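Putative oxidoreductase molybdopterin-binding subunit (Sulfolobus tokodaii, PDB 4ZOH) probably serves as the molybdenum-cofactor subunit of an oxidoreductase of the xanthine dehydrogenase and aldehyde oxidase family, holding a pterin cytosine dinucleotide. Local coordinates at residues V48-G57 with Q78-K86; V570-D578 with T681-C689. All blocks are in the same frame, centred on the assembly; numbering follows the deposited sequence.

Contact 1: V48-G57 with Q78-K86; sequences VKKEEGIFTG and QPIAIVIAK
F55 and I82 form the hydrogen-bonded pair that fastens strand 54-56, an outermost strand, antiparallel to strand 79-85 in the a/b hammerhead domain of the xanthine dehydrogenase family. F55 N gives a bond of 2.7 Å to I82 O, nearly straight at the hydrogen, while I82 N returns one to F55 O from above the carbonyl plane. Two residues along, I84 N gives a bond of 2.9 Å to G53 O; G53 sits in the type II turn from E51 to I54, where its positive phi favours glycine. The ring of F55 illustrates how an edge strand is covered. CB meets I82 CD1 at 4.1 Å; beyond it CG, anti to the carbonyl carbon (chi1 -59°), turns the ring to the side of the backbone N, where CD2 meets both I82 O, which lies at the ring edge, and I84 CG1, and CE2 reaches the same I84 CG1 at 3.8 Å. L231 and M234 of helix 223-235 also touch this ring. The sheet's other face carries I54 and V83, side by side with CG1 against CG1, and A81, whose CB meets V48 CG1. I80 and A81 both face V37 in a classic beta bulge. Beside it, a water that also contacts I80 O accepts from G57 N at 2.8 Å.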
loop_
_atom_site.group_PDB
_atom_site.type_symbol
_atom_site.label_atom_id
_atom_site.label_comp_id
_atom_site.label_asym_id
_atom_site.label_seq_id
_atom_site.Cartn_x
_atom_site.Cartn_y
_atom_site.Cartn_z
ATOM N N VAL A 48 34.657 4.546 -7.848
ATOM C CA VAL A 48 33.883 3.712 -6.981
ATOM C C VAL A 48 33.782 2.371 -7.649
ATOM O O VAL A 48 33.387 2.299 -8.800
ATOM C CB VAL A 48 32.433 4.229 -6.776
ATOM C CG1 VAL A 48 31.850 3.504 -5.605
ATOM C CG2 VAL A 48 32.371 5.723 -6.553
ATOM N N LYS A 49 34.137 1.319 -6.921
ATOM C CA LYS A 49 34.009 -0.023 -7.441
ATOM C C LYS A 49 32.521 -0.460 -7.430
ATOM O O LYS A 49 31.912 -0.628 -6.327
ATOM C CB LYS A 49 34.824 -0.989 -6.598
ATOM C CG LYS A 49 34.967 -2.300 -7.327
ATOM C CD LYS A 49 35.880 -3.239 -6.581
ATOM C CE LYS A 49 36.082 -4.496 -7.401
ATOM N NZ LYS A 49 36.040 -5.641 -6.473
ATOM N N LYS A 50 31.954 -0.601 -8.642
ATOM C CA LYS A 50 30.605 -1.172 -8.853
ATOM C C LYS A 50 30.704 -2.642 -8.468
ATOM O O LYS A 50 31.684 -3.312 -8.823
ATOM C CB LYS A 50 30.114 -0.926 -10.288
ATOM C CG LYS A 50 28.759 -1.503 -10.687
ATOM C CD LYS A 50 28.330 -0.836 -11.995
ATOM C CE LYS A 50 27.194 -1.556 -12.719
ATOM N NZ LYS A 50 25.883 -1.386 -12.044
ATOM N N GLU A 51 29.740 -3.086 -7.653
ATOM C CA GLU A 51 29.719 -4.427 -6.989
ATOM C C GLU A 51 28.276 -4.841 -6.728
ATOM O O GLU A 51 27.363 -4.056 -6.961
ATOM C CB GLU A 51 30.525 -4.442 -5.706
ATOM C CG GLU A 51 32.006 -4.234 -5.949
ATOM C CD GLU A 51 32.859 -4.750 -4.811
ATOM O OE1 GLU A 51 33.593 -3.951 -4.188
ATOM O OE2 GLU A 51 32.794 -5.963 -4.531
ATOM N N GLU A 52 28.056 -6.085 -6.313
ATOM C CA GLU A 52 26.713 -6.583 -6.120
ATOM C C GLU A 52 25.989 -5.739 -5.024
ATOM O O GLU A 52 26.442 -5.690 -3.881
ATOM C CB GLU A 52 26.780 -8.040 -5.708
ATOM C CG GLU A 52 25.417 -8.704 -5.617
ATOM C CD GLU A 52 25.569 -10.207 -5.556
ATOM O OE1 GLU A 52 25.499 -10.778 -4.434
ATOM O OE2 GLU A 52 25.827 -10.796 -6.629
ATOM N N GLY A 53 24.901 -5.062 -5.405
ATOM C CA GLY A 53 24.111 -4.239 -4.478
ATOM C C GLY A 53 24.669 -2.828 -4.414
ATOM O O GLY A 53 24.140 -2.011 -3.662
ATOM N N ILE A 54 25.702 -2.535 -5.240
ATOM C CA ILE A 54 26.416 -1.243 -5.243
ATOM C C ILE A 54 26.376 -0.655 -6.613
ATOM O O ILE A 54 26.866 -1.248 -7.573
ATOM C CB ILE A 54 27.844 -1.358 -4.653
ATOM C CG1 ILE A 54 27.756 -1.815 -3.184
ATOM C CG2 ILE A 54 28.548 -0.018 -4.709
ATOM C CD1 ILE A 54 29.036 -2.417 -2.651
ATOM N N PHE A 55 25.694 0.483 -6.723
ATOM C CA PHE A 55 25.519 1.249 -7.962
ATOM C C PHE A 55 26.304 2.558 -7.884
ATOM O O PHE A 55 26.639 3.037 -6.778
ATOM C CB PHE A 55 23.993 1.490 -8.284
ATOM C CG PHE A 55 23.221 0.195 -8.425
ATOM C CD1 PHE A 55 22.957 -0.338 -9.702
ATOM C CD2 PHE A 55 22.872 -0.552 -7.286
ATOM C CE1 PHE A 55 22.298 -1.561 -9.829
ATOM C CE2 PHE A 55 22.224 -1.769 -7.396
ATOM C CZ PHE A 55 21.959 -2.284 -8.659
ATOM N N THR A 56 26.606 3.152 -9.039
ATOM C CA THR A 56 27.433 4.355 -8.980
ATOM C C THR A 56 26.760 5.385 -9.835
ATOM O O THR A 56 25.743 5.093 -10.470
ATOM C CB THR A 56 28.875 4.107 -9.542
ATOM O OG1 THR A 56 28.752 3.919 -10.934
ATOM C CG2 THR A 56 29.505 2.883 -8.915
ATOM N N GLY A 57 27.369 6.558 -9.927
ATOM C CA GLY A 57 26.796 7.593 -10.738
ATOM C C GLY A 57 26.668 7.199 -12.178
ATOM O O GLY A 57 25.844 7.776 -12.893
ATOM N N GLN A 78 27.736 14.987 -0.886
ATOM C CA GLN A 78 27.247 14.643 -2.220
ATOM C C GLN A 78 27.136 13.124 -2.372
ATOM O O GLN A 78 28.031 12.396 -1.957
ATOM C CB GLN A 78 28.068 15.223 -3.349
ATOM C CG GLN A 78 27.334 15.183 -4.721
ATOM C CD GLN A 78 28.246 15.732 -5.800
ATOM O OE1 GLN A 78 29.434 15.804 -5.564
ATOM N NE2 GLN A 78 27.703 16.184 -6.934
ATOM N N PRO A 79 26.001 12.652 -2.910
ATOM C CA PRO A 79 25.947 11.222 -3.268
ATOM C C PRO A 79 26.981 10.816 -4.374
ATOM O O PRO A 79 27.082 11.459 -5.476
ATOM C CB PRO A 79 24.497 11.033 -3.782
ATOM C CG PRO A 79 23.741 12.238 -3.363
ATOM C CD PRO A 79 24.750 13.374 -3.267
ATOM N N ILE A 80 27.730 9.781 -4.041
ATOM C CA ILE A 80 28.756 9.243 -4.944
ATOM C C ILE A 80 28.535 7.765 -5.300
ATOM O O ILE A 80 29.143 7.246 -6.252
ATOM C CB ILE A 80 30.199 9.529 -4.400
ATOM C CG1 ILE A 80 30.402 8.924 -3.020
ATOM C CG2 ILE A 80 30.405 11.035 -4.423
ATOM C CD1 ILE A 80 31.850 8.949 -2.519
ATOM N N ALA A 81 27.632 7.111 -4.569
ATOM C CA ALA A 81 27.299 5.703 -4.787
ATOM C C ALA A 81 25.932 5.410 -4.157
ATOM O O ALA A 81 25.499 6.151 -3.232
ATOM C CB ALA A 81 28.361 4.810 -4.130
ATOM N N ILE A 82 25.284 4.332 -4.612
ATOM C CA ILE A 82 23.943 3.928 -4.113
ATOM C C ILE A 82 24.012 2.453 -3.729
ATOM O O ILE A 82 24.451 1.640 -4.561
ATOM C CB ILE A 82 22.819 4.088 -5.144
ATOM C CG1 ILE A 82 22.859 5.418 -5.873
ATOM C CG2 ILE A 82 21.475 3.873 -4.456
ATOM C CD1 ILE A 82 23.452 5.371 -7.255
ATOM N N VAL A 83 23.643 2.103 -2.486
ATOM C CA VAL A 83 23.580 0.738 -2.136
ATOM C C VAL A 83 22.112 0.328 -2.019
ATOM O O VAL A 83 21.237 1.183 -1.652
ATOM C CB VAL A 83 24.360 0.372 -0.888
ATOM C CG1 VAL A 83 25.832 0.901 -0.969
ATOM C CG2 VAL A 83 23.692 0.808 0.411
ATOM N N ILE A 84 21.853 -0.970 -2.306
ATOM C CA ILE A 84 20.504 -1.591 -2.180
ATOM C C ILE A 84 20.543 -2.844 -1.299
ATOM O O ILE A 84 21.432 -3.703 -1.444
ATOM C CB ILE A 84 19.872 -1.868 -3.547
ATOM C CG1 ILE A 84 20.121 -0.650 -4.458
ATOM C CG2 ILE A 84 18.376 -2.269 -3.388
ATOM C CD1 ILE A 84 19.115 -0.328 -5.530
ATOM N N ALA A 85 19.652 -2.927 -0.317
ATOM C CA ALA A 85 19.637 -4.124 0.516
ATOM C C ALA A 85 18.195 -4.482 0.942
ATOM O O ALA A 85 17.234 -3.761 0.637
ATOM C CB ALA A 85 20.557 -3.967 1.733
ATOM N N LYS A 86 18.075 -5.583 1.657
ATOM C CA LYS A 86 16.812 -6.140 2.079
ATOM C C LYS A 86 16.095 -5.228 3.018
ATOM O O LYS A 86 14.880 -5.249 3.015
ATOM C CB LYS A 86 17.081 -7.483 2.758
ATOM C CG LYS A 86 15.990 -8.116 3.608
ATOM C CD LYS A 86 16.573 -8.996 4.724
ATOM C CE LYS A 86 15.713 -10.226 4.980
ATOM N NZ LYS A 86 16.507 -11.464 5.286
HETATM O O HOH W 1 29.642 7.453 -8.652
#

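Contact 2: V570-D578 with T681-C689; sequences VHLALVKVD and TIINAVEQC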
loop_
_atom_site.group_PDB
_atom_site.type_symbol
_atom_site.label_atom_id
_atom_site.label_comp_id
_atom_site.label_asym_id
_atom_site.label_seq_id
_atom_site.Cartn_x
_atom_site.Cartn_y
_atom_site.Cartn_z
ATOM N N VAL A 570 4.301 45.522 10.618
ATOM C CA VAL A 570 5.313 45.976 11.574
ATOM C C VAL A 570 5.298 44.988 12.767
ATOM O O VAL A 570 4.211 44.592 13.214
ATOM C CB VAL A 570 5.094 47.483 11.972
ATOM C CG1 VAL A 570 3.636 47.739 12.416
ATOM C CG2 VAL A 570 6.013 47.881 13.121
ATOM N N HIS A 571 6.482 44.604 13.264
ATOM C CA HIS A 571 6.605 43.612 14.282
ATOM C C HIS A 571 7.478 44.278 15.297
ATOM O O HIS A 571 8.234 45.174 14.951
ATOM C CB HIS A 571 7.265 42.281 13.775
ATOM C CG HIS A 571 6.354 41.453 12.895
ATOM N ND1 HIS A 571 6.420 40.065 12.840
ATOM C CD2 HIS A 571 5.360 41.815 12.038
ATOM C CE1 HIS A 571 5.444 39.625 12.055
ATOM N NE2 HIS A 571 4.824 40.657 11.506
ATOM N N LEU A 572 7.360 43.826 16.554
ATOM C CA LEU A 572 7.981 44.457 17.679
ATOM C C LEU A 572 8.324 43.403 18.699
ATOM O O LEU A 572 7.566 42.472 18.880
ATOM C CB LEU A 572 6.955 45.420 18.301
ATOM C CG LEU A 572 6.413 46.512 17.432
ATOM C CD1 LEU A 572 5.014 46.169 17.080
ATOM C CD2 LEU A 572 6.362 47.798 18.255
ATOM N N ALA A 573 9.470 43.531 19.334
ATOM C CA ALA A 573 9.847 42.596 20.366
ATOM C C ALA A 573 10.436 43.335 21.553
ATOM O O ALA A 573 10.993 44.409 21.377
ATOM C CB ALA A 573 10.852 41.611 19.844
ATOM N N LEU A 574 10.348 42.725 22.731
ATOM C CA LEU A 574 10.921 43.250 23.960
ATOM C C LEU A 574 11.765 42.145 24.446
ATOM O O LEU A 574 11.267 41.018 24.626
ATOM C CB LEU A 574 9.807 43.563 25.038
ATOM C CG LEU A 574 10.282 44.131 26.426
ATOM C CD1 LEU A 574 10.617 45.598 26.294
ATOM C CD2 LEU A 574 9.182 44.010 27.507
ATOM N N VAL A 575 13.016 42.427 24.721
ATOM C CA VAL A 575 13.915 41.322 25.114
ATOM C C VAL A 575 14.688 41.736 26.321
ATOM O O VAL A 575 14.753 42.926 26.593
ATOM C CB VAL A 575 14.967 40.992 23.988
ATOM C CG1 VAL A 575 14.307 40.660 22.638
ATOM C CG2 VAL A 575 16.014 42.103 23.796
ATOM N N LYS A 576 15.390 40.782 26.924
ATOM C CA LYS A 576 16.332 40.994 28.008
ATOM C C LYS A 576 17.545 40.123 27.751
ATOM O O LYS A 576 17.414 39.062 27.156
ATOM C CB LYS A 576 15.710 40.559 29.346
ATOM C CG LYS A 576 14.736 41.577 29.944
ATOM C CD LYS A 576 14.691 41.395 31.456
ATOM C CE LYS A 576 15.930 41.995 32.138
ATOM N NZ LYS A 576 15.862 43.494 32.311
ATOM N N VAL A 577 18.718 40.559 28.177
ATOM C CA VAL A 577 19.928 39.759 28.042
ATOM C C VAL A 577 20.416 39.628 29.452
ATOM O O VAL A 577 20.308 40.583 30.178
ATOM C CB VAL A 577 20.997 40.487 27.170
ATOM C CG1 VAL A 577 22.254 39.673 27.021
ATOM C CG2 VAL A 577 20.431 40.760 25.790
ATOM N N ASP A 578 20.931 38.472 29.856
ATOM C CA ASP A 578 21.342 38.281 31.243
ATOM C C ASP A 578 22.825 38.292 31.301
ATOM O O ASP A 578 23.483 38.557 30.290
ATOM C CB ASP A 578 20.689 37.054 31.934
ATOM C CG ASP A 578 21.228 35.726 31.467
ATOM O OD1 ASP A 578 20.543 34.727 31.726
ATOM O OD2 ASP A 578 22.309 35.624 30.838
ATOM N N THR A 681 13.602 42.190 13.564
ATOM C CA THR A 681 12.889 42.647 14.803
ATOM C C THR A 681 13.689 42.301 16.028
ATOM O O THR A 681 14.018 43.182 16.856
ATOM C CB THR A 681 11.477 42.073 14.941
ATOM O OG1 THR A 681 10.730 42.516 13.815
ATOM C CG2 THR A 681 10.735 42.706 16.224
ATOM N N ILE A 682 14.092 41.043 16.084
ATOM C CA ILE A 682 14.802 40.489 17.252
ATOM C C ILE A 682 16.237 41.040 17.356
ATOM O O ILE A 682 16.726 41.364 18.466
ATOM C CB ILE A 682 14.778 38.928 17.279
ATOM C CG1 ILE A 682 13.332 38.358 17.514
ATOM C CG2 ILE A 682 15.795 38.444 18.283
ATOM C CD1 ILE A 682 12.762 38.761 18.852
ATOM N N ILE A 683 16.937 41.079 16.208
ATOM C CA ILE A 683 18.262 41.661 16.205
ATOM C C ILE A 683 18.188 43.180 16.622
ATOM O O ILE A 683 19.037 43.621 17.375
ATOM C CB ILE A 683 19.041 41.493 14.855
ATOM C CG1 ILE A 683 19.251 39.986 14.506
ATOM C CG2 ILE A 683 20.400 42.241 15.030
ATOM C CD1 ILE A 683 20.190 39.263 15.513
ATOM N N ASN A 684 17.225 43.930 16.115
ATOM C CA ASN A 684 17.133 45.352 16.500
ATOM C C ASN A 684 16.951 45.485 18.015
ATOM O O ASN A 684 17.687 46.254 18.670
ATOM C CB ASN A 684 16.044 46.067 15.711
ATOM C CG ASN A 684 16.453 46.300 14.265
ATOM O OD1 ASN A 684 17.582 45.960 13.921
ATOM N ND2 ASN A 684 15.537 46.852 13.392
ATOM N N ALA A 685 16.062 44.642 18.564
ATOM C CA ALA A 685 15.843 44.542 20.019
ATOM C C ALA A 685 17.109 44.283 20.760
ATOM O O ALA A 685 17.406 45.061 21.701
ATOM C CB ALA A 685 14.762 43.545 20.409
ATOM N N VAL A 686 17.871 43.255 20.366
ATOM C CA VAL A 686 19.062 42.885 21.125
ATOM C C VAL A 686 20.093 44.017 21.052
ATOM O O VAL A 686 20.900 44.230 21.984
ATOM C CB VAL A 686 19.709 41.598 20.625
ATOM C CG1 VAL A 686 20.988 41.248 21.410
ATOM C CG2 VAL A 686 18.764 40.415 20.794
ATOM N N GLU A 687 20.079 44.717 19.911
ATOM C CA GLU A 687 21.094 45.704 19.667
ATOM C C GLU A 687 20.868 46.865 20.621
ATOM O O GLU A 687 21.839 47.348 21.190
ATOM C CB GLU A 687 21.044 46.197 18.227
ATOM C CG GLU A 687 22.114 47.233 17.924
ATOM C CD GLU A 687 22.202 47.553 16.433
ATOM O OE1 GLU A 687 21.203 48.014 15.845
ATOM O OE2 GLU A 687 23.265 47.289 15.858
ATOM N N GLN A 688 19.598 47.281 20.775
ATOM C CA GLN A 688 19.174 48.252 21.801
ATOM C C GLN A 688 19.691 47.906 23.172
ATOM O O GLN A 688 20.169 48.786 23.837
ATOM C CB GLN A 688 17.674 48.482 21.798
ATOM C CG GLN A 688 17.197 49.156 20.540
ATOM C CD GLN A 688 17.963 50.427 20.337
ATOM O OE1 GLN A 688 17.887 51.356 21.176
ATOM N NE2 GLN A 688 18.786 50.466 19.267
ATOM N N CYS A 689 19.682 46.631 23.571
ATOM C CA CYS A 689 20.277 46.205 24.866
ATOM C C CYS A 689 21.802 46.183 24.957
ATOM O O CYS A 689 22.313 45.997 26.031
ATOM C CB CYS A 689 19.642 44.856 25.425
ATOM S SG CYS A 689 18.240 45.061 26.612
#
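Strand 570-577 runs over helix 681-688 with their axes 7.6 Å apart at closest approach and 39° between their directions, the backbones nearing each other at L572 and T681 without a hydrogen bond between them. This is helix-on-sheet packing, the strand belonging to the second molybdopterin cofactor-binding family region: alternate residues H571, A573, V575 and V577 turn toward the helix. T681 splits its two branches. T681 CG2, anti to the backbone N because chi1 of -61° sets OG1 anti to the carbonyl carbon, lies 3.5 Å from A573 N, whereas OG1 comes alongside H571 CB and is hydrogen-bonded to S409 OG and to A677 O. A valine here would probably leave S409 OG and A677 O without their hydroxyl partner. Farther on, A573 CB receives the tip of I682, CD1, at 3.6 Å. A685 offers just a methyl, and V575 straddles it, with CG1 at 3.7 Å and CG2 at 3.9 Å from A685 CB. The imidazole of H571 leads away from the helix to Y588 and D592. At the far end, C689 is tied by its disulfide to C405 of the neighbouring strand 405-412, and C689 CB lies 4.2 Å from V577 CG2.

Followed from the N terminus, the chain illustrates how a large subunit can combine local and distant closures. Contact 1 comes first: 48-57 and 78-86 shut a short loop of 20 intervening residues, almost all without helix or strand, and join the outermost strand 54-56 to its neighbour 79-85 in a mixed sheet. Contact 2 opens nearly five hundred residues later and spans 102 residues, through strand 583-593 and helix 600-619, before the near-C-terminal helix 673-688 returns to the sheet containing strand 568-577. The two closures therefore stand in series, neither nested nor crossed. Their centres lie 50 Å apart and their nearest atoms about 30 Å, so the two lie in separate regions of the subunit.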